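Side-chain contacts in Ton_1535 (Thermococcus onnurineus, PDB 3ZPJ), which is of unknown function but folds as an all-helical alpha-solenoid that contains an unusual left-handed helical turn: residues L120-A125 and L165-D170; D179-A184 and Q217-L222; D142-A147 and T152-G157. All coordinates share one frame; numbering follows the deposited sequence.

How the contacts relate
Following the chain from the N terminus, the first of these segments, 120-125, lies near the C-terminal end of helix 110-126. Contact 3 closes first: helix 130-146 turns back into helix 151-170 through a short connection, and 142-147 meets 152-157. Contact 1 then closes a longer loop around that hairpin when 165-170, near the other end of helix 151-170, comes alongside 120-125. Contact 2 follows in series, joining helix 174-190 to the short helix 216-223. Contacts 1 and 2 touch, since Asp-170 OD1 lies 2.6 Å from Tyr-181 OH, a probable hydrogen bond. Contact 3 stays apart, its centre about 19 Å from that of contact 1.

Contact 1. Residues L120-A125 and L165-D170; sequences LAYHLA and LEKAGD
Segments 120-125 and 165-170 belong to helices running almost parallel, their axes 9.4 Å apart at an angle of 6°, with Tyr-122 nearest Ala-168 in register. Ala-125 and Ala-168 meet methyl to methyl, CB to CB at 3.8 Å, and the small side chains let the backbones lie near each other. Beside them Tyr-122 bridges to the neighbouring helix. Its CG is anti to the backbone N (chi1 166°), which swings the ring across to Lys-167. Ring atom CE1 rests 3.4 Å from CG of Lys-167, reached from an oblique direction, while the amide N of Ala-168 lies at the ring edge, 4.1 Å from CD1. The lysine chain, bent at chi2 and again at chi4, crosses the phenol at a slant, and its NZ comes to 3.5 Å from Tyr-122 OH. A serine in place of this tyrosine would probably leave the aliphatic part of Lys-167 without its aromatic support and open a gap beside Ala-168. Such parallel pairing joins alternate helices of the alpha-solenoid, here 110-126 and 151-170. Its chemistry is chiefly apolar, alanine methyls in the buried part and lysine methylenes against a tyrosine ring toward the surface, with the polar ends of both long side chains at the outer margin.

Contact 2. Residues D179-A184 and Q217-L222; sequences DFYKMA and QIRAAL
Tyr-181 and Arg-219 reach toward each other from opposite directions, a polar bridge in the alpha-solenoid between helix 174-190 and the short helix 216-223. The backbones are far apart, 13.2 Å between the CA atoms of Tyr-181 and Arg-219, and between these two segments the gap is bridged by this one pair of side chains. In Arg-219, CB points toward the tyrosine's helix and CG stands anti to the carbonyl carbon (chi1 -59°). CB, CG and CD carry the chain across without touching segment 179-184. A bend at chi3 then turns the guanidinium, leaving NE 3.9 Å from Tyr-181 OH and CZ slightly nearer. The tip atom NH2 makes the contact, donating to Tyr-181 OH at 2.7 Å in a nearly straight bond (163°). The guanidinium and ring planes stand 75° apart. Tyr-181 OH also hydrogen-bonds to Asp-170 OD1; Asp-170, itself paired with Lys-203, would probably still help to offset the charge of the buried arginine. NH1 is taken up by the carbonyl of Leu-172, and NH2 has a weak second bond to Gly-169 O, so the guanidinium also holds the chain at these two residues. The hydroxyl oxygen lies at the guanidinium edge, only 3° out of its plane.

Contact 3. Residues D142-A147 and T152-G157; sequences DTIIGA and THKVDG
Lys-154 and Ile-144 face each other across the antiparallel pair formed by helices 130-146 and 151-170, whose axes here pass 9.5 Å apart at 163°. The two side chains point in opposing directions: each sets out from its own helix toward the other, and they slide past one another at different levels. Lys-154 has CG anti to the carbonyl carbon (chi1 -57°) and is extended from there on, a straight arm that reaches over the last turn of helix 130-146. Its CB lies 4.0 Å from CG2 of Ile-144, and further out its CD passes 3.7 Å from the backbone O of the same isoleucine. At the tip, NZ donates to the carbonyl O of Ile-145 at 2.9 Å. The nitrogen sits above the plane of that carbonyl, 49° out of it, and the C=O...N angle is 126°. The carbonyl O of Ala-147 is close to the same nitrogen, 3.1 Å from NZ. The ammonium group is thus set against the C-terminal end of helix 130-146, where its positive charge would probably be favoured by the helix dipole.

Ile-144 sends its other branch along the partner helix, and CD1 ends 3.7 Å from the backbone C of Gly-157. A side chain at this glycine would come very near that methyl, so the bare backbone accommodates the tip of the isoleucine.

The contact joins the two arms of a helical hairpin beside their turn, its centre about 26 Å from the centre of the chain. Ile-144 continues onto Ile-158 and Ile-161 of helix 151-170, while Thr-143 and Ala-147 touch the preceding helix 110-126 at Leu-117 and Pro-110.

Contact 1. Residues L120-A125 and L165-D170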
loop_
_atom_site.group_PDB
_atom_site.type_symbol
_atom_site.label_atom_id
_atom_site.label_comp_id
_atom_site.label_asym_id
_atom_site.label_seq_id
_atom_site.Cartn_x
_atom_site.Cartn_y
_atom_site.Cartn_z
ATOM N N LEU A 120 11.713 -2.667 13.129
ATOM C CA LEU A 120 12.000 -1.250 13.126
ATOM C C LEU A 120 11.683 -0.660 11.759
ATOM O O LEU A 120 11.110 0.420 11.660
ATOM C CB LEU A 120 13.464 -1.064 13.483
ATOM C CG LEU A 120 14.323 0.165 13.201
ATOM C CD1 LEU A 120 13.618 1.466 13.453
ATOM C CD2 LEU A 120 15.564 0.046 14.103
ATOM N N ALA A 121 12.050 -1.376 10.706
ATOM C CA ALA A 121 11.672 -0.958 9.365
ATOM C C ALA A 121 10.148 -0.893 9.239
ATOM O O ALA A 121 9.601 0.007 8.601
ATOM C CB ALA A 121 12.241 -1.911 8.338
ATOM N N TYR A 122 9.456 -1.857 9.837
ATOM C CA TYR A 122 8.006 -1.866 9.751
ATOM C C TYR A 122 7.455 -0.635 10.447
ATOM O O TYR A 122 6.523 0.002 9.927
ATOM C CB TYR A 122 7.413 -3.138 10.353
ATOM C CG TYR A 122 5.923 -3.052 10.588
ATOM C CD1 TYR A 122 5.031 -3.229 9.541
ATOM C CD2 TYR A 122 5.407 -2.782 11.852
ATOM C CE1 TYR A 122 3.673 -3.145 9.737
ATOM C CE2 TYR A 122 4.046 -2.679 12.053
ATOM C CZ TYR A 122 3.183 -2.877 10.991
ATOM O OH TYR A 122 1.822 -2.800 11.180
ATOM N N HIS A 123 8.050 -0.276 11.596
ATOM C CA HIS A 123 7.614 0.932 12.306
ATOM C C HIS A 123 7.912 2.219 11.542
ATOM O O HIS A 123 7.094 3.149 11.534
ATOM C CB HIS A 123 8.103 0.960 13.751
ATOM C CG HIS A 123 7.393 -0.033 14.612
ATOM N ND1 HIS A 123 6.153 0.215 15.159
ATOM C CD2 HIS A 123 7.714 -1.298 14.967
ATOM C CE1 HIS A 123 5.752 -0.849 15.830
ATOM N NE2 HIS A 123 6.678 -1.781 15.731
ATOM N N LEU A 124 9.043 2.247 10.846
ATOM C CA LEU A 124 9.354 3.376 9.989
ATOM C C LEU A 124 8.280 3.556 8.909
ATOM O O LEU A 124 7.935 4.679 8.544
ATOM C CB LEU A 124 10.722 3.187 9.343
ATOM C CG LEU A 124 11.920 3.553 10.217
ATOM C CD1 LEU A 124 13.179 2.997 9.577
ATOM C CD2 LEU A 124 12.015 5.087 10.386
ATOM N N ALA A 125 7.751 2.450 8.404
ATOM C CA ALA A 125 6.705 2.524 7.376
ATOM C C ALA A 125 5.391 3.002 7.960
ATOM O O ALA A 125 4.746 3.869 7.386
ATOM C CB ALA A 125 6.516 1.190 6.679
ATOM N N LEU A 165 7.464 -6.901 5.128
ATOM C CA LEU A 165 7.484 -6.087 3.917
ATOM C C LEU A 165 6.042 -6.003 3.423
ATOM O O LEU A 165 5.527 -4.922 3.176
ATOM C CB LEU A 165 8.401 -6.699 2.849
ATOM C CG LEU A 165 9.903 -6.467 3.001
ATOM C CD1 LEU A 165 10.672 -7.470 2.156
ATOM C CD2 LEU A 165 10.301 -5.047 2.616
ATOM N N GLU A 166 5.382 -7.157 3.366
ATOM C CA GLU A 166 4.012 -7.243 2.887
ATOM C C GLU A 166 3.048 -6.409 3.716
ATOM O O GLU A 166 2.210 -5.689 3.167
ATOM C CB GLU A 166 3.535 -8.699 2.793
ATOM C CG GLU A 166 2.145 -8.826 2.158
ATOM C CD GLU A 166 1.566 -10.232 2.222
ATOM O OE1 GLU A 166 2.188 -11.116 2.852
ATOM O OE2 GLU A 166 0.475 -10.448 1.642
ATOM N N LYS A 167 3.178 -6.475 5.037
ATOM C CA LYS A 167 2.264 -5.734 5.901
ATOM C C LYS A 167 2.516 -4.221 5.804
ATOM O O LYS A 167 1.582 -3.425 5.854
ATOM C CB LYS A 167 2.328 -6.232 7.350
ATOM C CG LYS A 167 1.556 -5.375 8.361
ATOM C CD LYS A 167 0.177 -5.911 8.623
ATOM C CE LYS A 167 -0.555 -5.091 9.700
ATOM N NZ LYS A 167 -0.359 -5.552 11.110
ATOM N N ALA A 168 3.772 -3.835 5.640
ATOM C CA ALA A 168 4.109 -2.434 5.418
ATOM C C ALA A 168 3.423 -1.953 4.148
ATOM O O ALA A 168 2.722 -0.939 4.145
ATOM C CB ALA A 168 5.619 -2.264 5.300
ATOM N N GLY A 169 3.630 -2.705 3.075
ATOM C CA GLY A 169 2.942 -2.441 1.826
ATOM C C GLY A 169 1.445 -2.238 1.999
ATOM O O GLY A 169 0.891 -1.247 1.525
ATOM N N ASP A 170 0.793 -3.166 2.693
ATOM C CA ASP A 170 -0.639 -3.080 2.929
ATOM C C ASP A 170 -1.064 -1.783 3.623
ATOM O O ASP A 170 -2.223 -1.373 3.515
ATOM C CB ASP A 170 -1.130 -4.270 3.757
ATOM C CG ASP A 170 -1.170 -5.561 2.959
ATOM O OD1 ASP A 170 -1.201 -5.516 1.705
ATOM O OD2 ASP A 170 -1.168 -6.625 3.600
#

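Contact 2. Residues D179-A184 and Q217-L222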
loop_
_atom_site.group_PDB
_atom_site.type_symbol
_atom_site.label_atom_id
_atom_site.label_comp_id
_atom_site.label_asym_id
_atom_site.label_seq_id
_atom_site.Cartn_x
_atom_site.Cartn_y
_atom_site.Cartn_z
ATOM N N ASP A 179 7.223 -0.929 -3.936
ATOM C CA ASP A 179 8.566 -1.452 -3.673
ATOM C C ASP A 179 8.610 -2.525 -2.565
ATOM O O ASP A 179 9.395 -3.465 -2.633
ATOM C CB ASP A 179 9.499 -0.305 -3.352
ATOM C CG ASP A 179 9.950 0.443 -4.595
ATOM O OD1 ASP A 179 9.915 -0.165 -5.684
ATOM O OD2 ASP A 179 10.347 1.626 -4.478
ATOM N N PHE A 180 7.745 -2.379 -1.569
ATOM C CA PHE A 180 7.642 -3.325 -0.464
ATOM C C PHE A 180 7.094 -4.646 -0.971
ATOM O O PHE A 180 7.592 -5.722 -0.629
ATOM C CB PHE A 180 6.734 -2.758 0.635
ATOM C CG PHE A 180 7.277 -1.506 1.269
ATOM C CD1 PHE A 180 7.098 -0.271 0.660
ATOM C CD2 PHE A 180 8.007 -1.570 2.448
ATOM C CE1 PHE A 180 7.623 0.880 1.217
ATOM C CE2 PHE A 180 8.536 -0.421 3.010
ATOM C CZ PHE A 180 8.337 0.812 2.400
ATOM N N TYR A 181 6.060 -4.560 -1.793
ATOM C CA TYR A 181 5.463 -5.746 -2.375
ATOM C C TYR A 181 6.424 -6.518 -3.295
ATOM O O TYR A 181 6.449 -7.750 -3.283
ATOM C CB TYR A 181 4.229 -5.367 -3.173
ATOM C CG TYR A 181 2.998 -5.036 -2.382
ATOM C CD1 TYR A 181 2.768 -5.562 -1.117
ATOM C CD2 TYR A 181 2.025 -4.201 -2.932
ATOM C CE1 TYR A 181 1.581 -5.230 -0.398
ATOM C CE2 TYR A 181 0.868 -3.880 -2.247
ATOM C CZ TYR A 181 0.641 -4.383 -0.993
ATOM O OH TYR A 181 -0.543 -4.028 -0.374
ATOM N N LYS A 182 7.207 -5.805 -4.090
ATOM C CA LYS A 182 8.148 -6.475 -4.984
ATOM C C LYS A 182 9.190 -7.260 -4.188
ATOM O O LYS A 182 9.521 -8.387 -4.557
ATOM C CB LYS A 182 8.864 -5.477 -5.891
ATOM C CG LYS A 182 7.974 -4.497 -6.595
ATOM C CD LYS A 182 7.393 -5.028 -7.874
ATOM C CE LYS A 182 6.931 -3.862 -8.731
ATOM N NZ LYS A 182 8.024 -2.853 -8.835
ATOM N N MET A 183 9.696 -6.668 -3.101
ATOM C CA MET A 183 10.714 -7.329 -2.254
ATOM C C MET A 183 10.116 -8.564 -1.575
ATOM O O MET A 183 10.706 -9.651 -1.604
ATOM C CB MET A 183 11.335 -6.371 -1.220
ATOM C CG MET A 183 12.751 -6.782 -0.781
ATOM S SD MET A 183 13.661 -5.719 0.366
ATOM C CE MET A 183 13.088 -4.155 -0.162
ATOM N N ALA A 184 8.906 -8.422 -1.054
ATOM C CA ALA A 184 8.236 -9.543 -0.409
ATOM C C ALA A 184 8.034 -10.693 -1.401
ATOM O O ALA A 184 8.353 -11.854 -1.089
ATOM C CB ALA A 184 6.907 -9.105 0.223
ATOM N N GLN A 217 -6.932 1.402 2.626
ATOM C CA GLN A 217 -8.229 0.858 3.054
ATOM C C GLN A 217 -9.115 0.499 1.850
ATOM O O GLN A 217 -10.010 -0.350 1.942
ATOM C CB GLN A 217 -8.956 1.833 3.990
ATOM C CG GLN A 217 -9.332 3.161 3.352
ATOM C CD GLN A 217 -8.282 4.261 3.538
ATOM O OE1 GLN A 217 -7.060 4.024 3.486
ATOM N NE2 GLN A 217 -8.765 5.483 3.745
ATOM N N ILE A 218 -8.847 1.154 0.725
ATOM C CA ILE A 218 -9.517 0.859 -0.533
ATOM C C ILE A 218 -8.970 -0.452 -1.107
ATOM O O ILE A 218 -9.739 -1.327 -1.495
ATOM C CB ILE A 218 -9.371 2.047 -1.548
ATOM C CG1 ILE A 218 -10.343 3.175 -1.188
ATOM C CG2 ILE A 218 -9.630 1.605 -2.970
ATOM C CD1 ILE A 218 -9.890 4.542 -1.660
ATOM N N ARG A 219 -7.649 -0.600 -1.158
ATOM C CA ARG A 219 -7.081 -1.842 -1.675
ATOM C C ARG A 219 -7.524 -3.010 -0.810
ATOM O O ARG A 219 -7.901 -4.064 -1.345
ATOM C CB ARG A 219 -5.558 -1.773 -1.810
ATOM C CG ARG A 219 -5.087 -0.651 -2.733
ATOM C CD ARG A 219 -3.721 -0.953 -3.320
ATOM N NE ARG A 219 -2.822 -1.533 -2.324
ATOM C CZ ARG A 219 -2.229 -0.832 -1.362
ATOM N NH1 ARG A 219 -2.463 0.476 -1.267
ATOM N NH2 ARG A 219 -1.412 -1.434 -0.489
ATOM N N ALA A 220 -7.522 -2.802 0.515
ATOM C CA ALA A 220 -7.990 -3.834 1.454
ATOM C C ALA A 220 -9.445 -4.248 1.195
ATOM O O ALA A 220 -9.794 -5.424 1.260
ATOM C CB ALA A 220 -7.824 -3.382 2.903
ATOM N N ALA A 221 -10.301 -3.278 0.901
ATOM C CA ALA A 221 -11.689 -3.599 0.621
ATOM C C ALA A 221 -11.817 -4.375 -0.691
ATOM O O ALA A 221 -12.581 -5.342 -0.783
ATOM C CB ALA A 221 -12.538 -2.333 0.587
ATOM N N LEU A 222 -11.065 -3.956 -1.703
ATOM C CA LEU A 222 -11.171 -4.565 -3.029
ATOM C C LEU A 222 -10.747 -6.019 -2.979
ATOM O O LEU A 222 -11.382 -6.889 -3.583
ATOM C CB LEU A 222 -10.316 -3.796 -4.033
ATOM C CG LEU A 222 -10.944 -2.440 -4.356
ATOM C CD1 LEU A 222 -10.128 -1.656 -5.362
ATOM C CD2 LEU A 222 -12.377 -2.663 -4.877
#

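Contact 3. Residues D142-A147 and T152-G157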
loop_
_atom_site.group_PDB
_atom_site.type_symbol
_atom_site.label_atom_id
_atom_site.label_comp_id
_atom_site.label_asym_id
_atom_site.label_seq_id
_atom_site.Cartn_x
_atom_site.Cartn_y
_atom_site.Cartn_z
ATOM N N ASP A 142 20.210 -7.918 4.227
ATOM C CA ASP A 142 21.646 -8.133 4.035
ATOM C C ASP A 142 22.262 -8.754 5.286
ATOM O O ASP A 142 23.215 -9.506 5.195
ATOM C CB ASP A 142 22.394 -6.821 3.733
ATOM C CG ASP A 142 21.910 -6.120 2.466
ATOM O OD1 ASP A 142 21.329 -6.776 1.579
ATOM O OD2 ASP A 142 22.122 -4.889 2.361
ATOM N N THR A 143 21.724 -8.416 6.452
ATOM C CA THR A 143 22.279 -8.900 7.704
ATOM C C THR A 143 22.086 -10.399 7.829
ATOM O O THR A 143 23.007 -11.113 8.224
ATOM C CB THR A 143 21.638 -8.206 8.918
ATOM O OG1 THR A 143 21.801 -6.797 8.782
ATOM C CG2 THR A 143 22.299 -8.665 10.229
ATOM N N ILE A 144 20.898 -10.878 7.475
ATOM C CA ILE A 144 20.615 -12.299 7.589
ATOM C C ILE A 144 21.355 -13.085 6.512
ATOM O O ILE A 144 22.162 -13.983 6.810
ATOM C CB ILE A 144 19.119 -12.568 7.529
ATOM C CG1 ILE A 144 18.461 -12.028 8.797
ATOM C CG2 ILE A 144 18.855 -14.062 7.377
ATOM C CD1 ILE A 144 16.947 -12.104 8.774
ATOM N N ILE A 145 21.120 -12.709 5.262
ATOM C CA ILE A 145 21.770 -13.368 4.132
ATOM C C ILE A 145 23.306 -13.426 4.212
ATOM O O ILE A 145 23.930 -14.318 3.646
ATOM C CB ILE A 145 21.372 -12.707 2.803
ATOM C CG1 ILE A 145 21.512 -13.692 1.646
ATOM C CG2 ILE A 145 22.199 -11.477 2.557
ATOM C CD1 ILE A 145 20.387 -14.688 1.581
ATOM N N GLY A 146 23.924 -12.478 4.901
ATOM C CA GLY A 146 25.371 -12.445 4.930
ATOM C C GLY A 146 25.930 -13.280 6.063
ATOM O O GLY A 146 27.123 -13.586 6.087
ATOM N N ALA A 147 25.064 -13.638 7.008
ATOM C CA ALA A 147 25.476 -14.365 8.202
ATOM C C ALA A 147 26.020 -15.745 7.854
ATOM O O ALA A 147 25.685 -16.307 6.808
ATOM C CB ALA A 147 24.330 -14.481 9.175
ATOM N N THR A 152 19.157 -23.286 6.479
ATOM C CA THR A 152 17.873 -23.434 7.164
ATOM C C THR A 152 17.544 -22.338 8.195
ATOM O O THR A 152 16.378 -21.943 8.339
ATOM C CB THR A 152 17.717 -24.874 7.758
ATOM O OG1 THR A 152 18.447 -24.996 8.989
ATOM C CG2 THR A 152 18.231 -25.925 6.760
ATOM N N HIS A 153 18.561 -21.829 8.888
ATOM C CA HIS A 153 18.351 -20.805 9.921
ATOM C C HIS A 153 18.081 -19.450 9.290
ATOM O O HIS A 153 17.352 -18.624 9.842
ATOM C CB HIS A 153 19.560 -20.730 10.851
ATOM C CG HIS A 153 20.157 -22.069 11.159
ATOM N ND1 HIS A 153 21.261 -22.562 10.498
ATOM C CD2 HIS A 153 19.774 -23.033 12.029
ATOM C CE1 HIS A 153 21.547 -23.765 10.965
ATOM N NE2 HIS A 153 20.660 -24.075 11.891
ATOM N N LYS A 154 18.668 -19.225 8.122
ATOM C CA LYS A 154 18.437 -17.986 7.397
ATOM C C LYS A 154 17.027 -17.966 6.845
ATOM O O LYS A 154 16.419 -16.904 6.736
ATOM C CB LYS A 154 19.435 -17.803 6.247
ATOM C CG LYS A 154 20.924 -17.813 6.654
ATOM C CD LYS A 154 21.746 -17.395 5.441
ATOM C CE LYS A 154 23.213 -17.549 5.621
ATOM N NZ LYS A 154 23.910 -17.118 4.363
ATOM N N VAL A 155 16.500 -19.138 6.505
ATOM C CA VAL A 155 15.213 -19.204 5.807
ATOM C C VAL A 155 14.058 -18.586 6.591
ATOM O O VAL A 155 13.357 -17.716 6.075
ATOM C CB VAL A 155 14.860 -20.631 5.334
ATOM C CG1 VAL A 155 13.366 -20.753 5.063
ATOM C CG2 VAL A 155 15.647 -20.968 4.077
ATOM N N ASP A 156 13.869 -19.006 7.837
ATOM C CA ASP A 156 12.775 -18.456 8.634
ATOM C C ASP A 156 12.925 -16.957 8.886
ATOM O O ASP A 156 11.950 -16.222 8.851
ATOM C CB ASP A 156 12.616 -19.209 9.945
ATOM C CG ASP A 156 12.133 -20.644 9.743
ATOM O OD1 ASP A 156 12.077 -21.107 8.580
ATOM O OD2 ASP A 156 11.819 -21.316 10.755
ATOM N N GLY A 157 14.153 -16.506 9.122
ATOM C CA GLY A 157 14.403 -15.089 9.309
ATOM C C GLY A 157 13.975 -14.269 8.094
ATOM O O GLY A 157 13.275 -13.268 8.227
#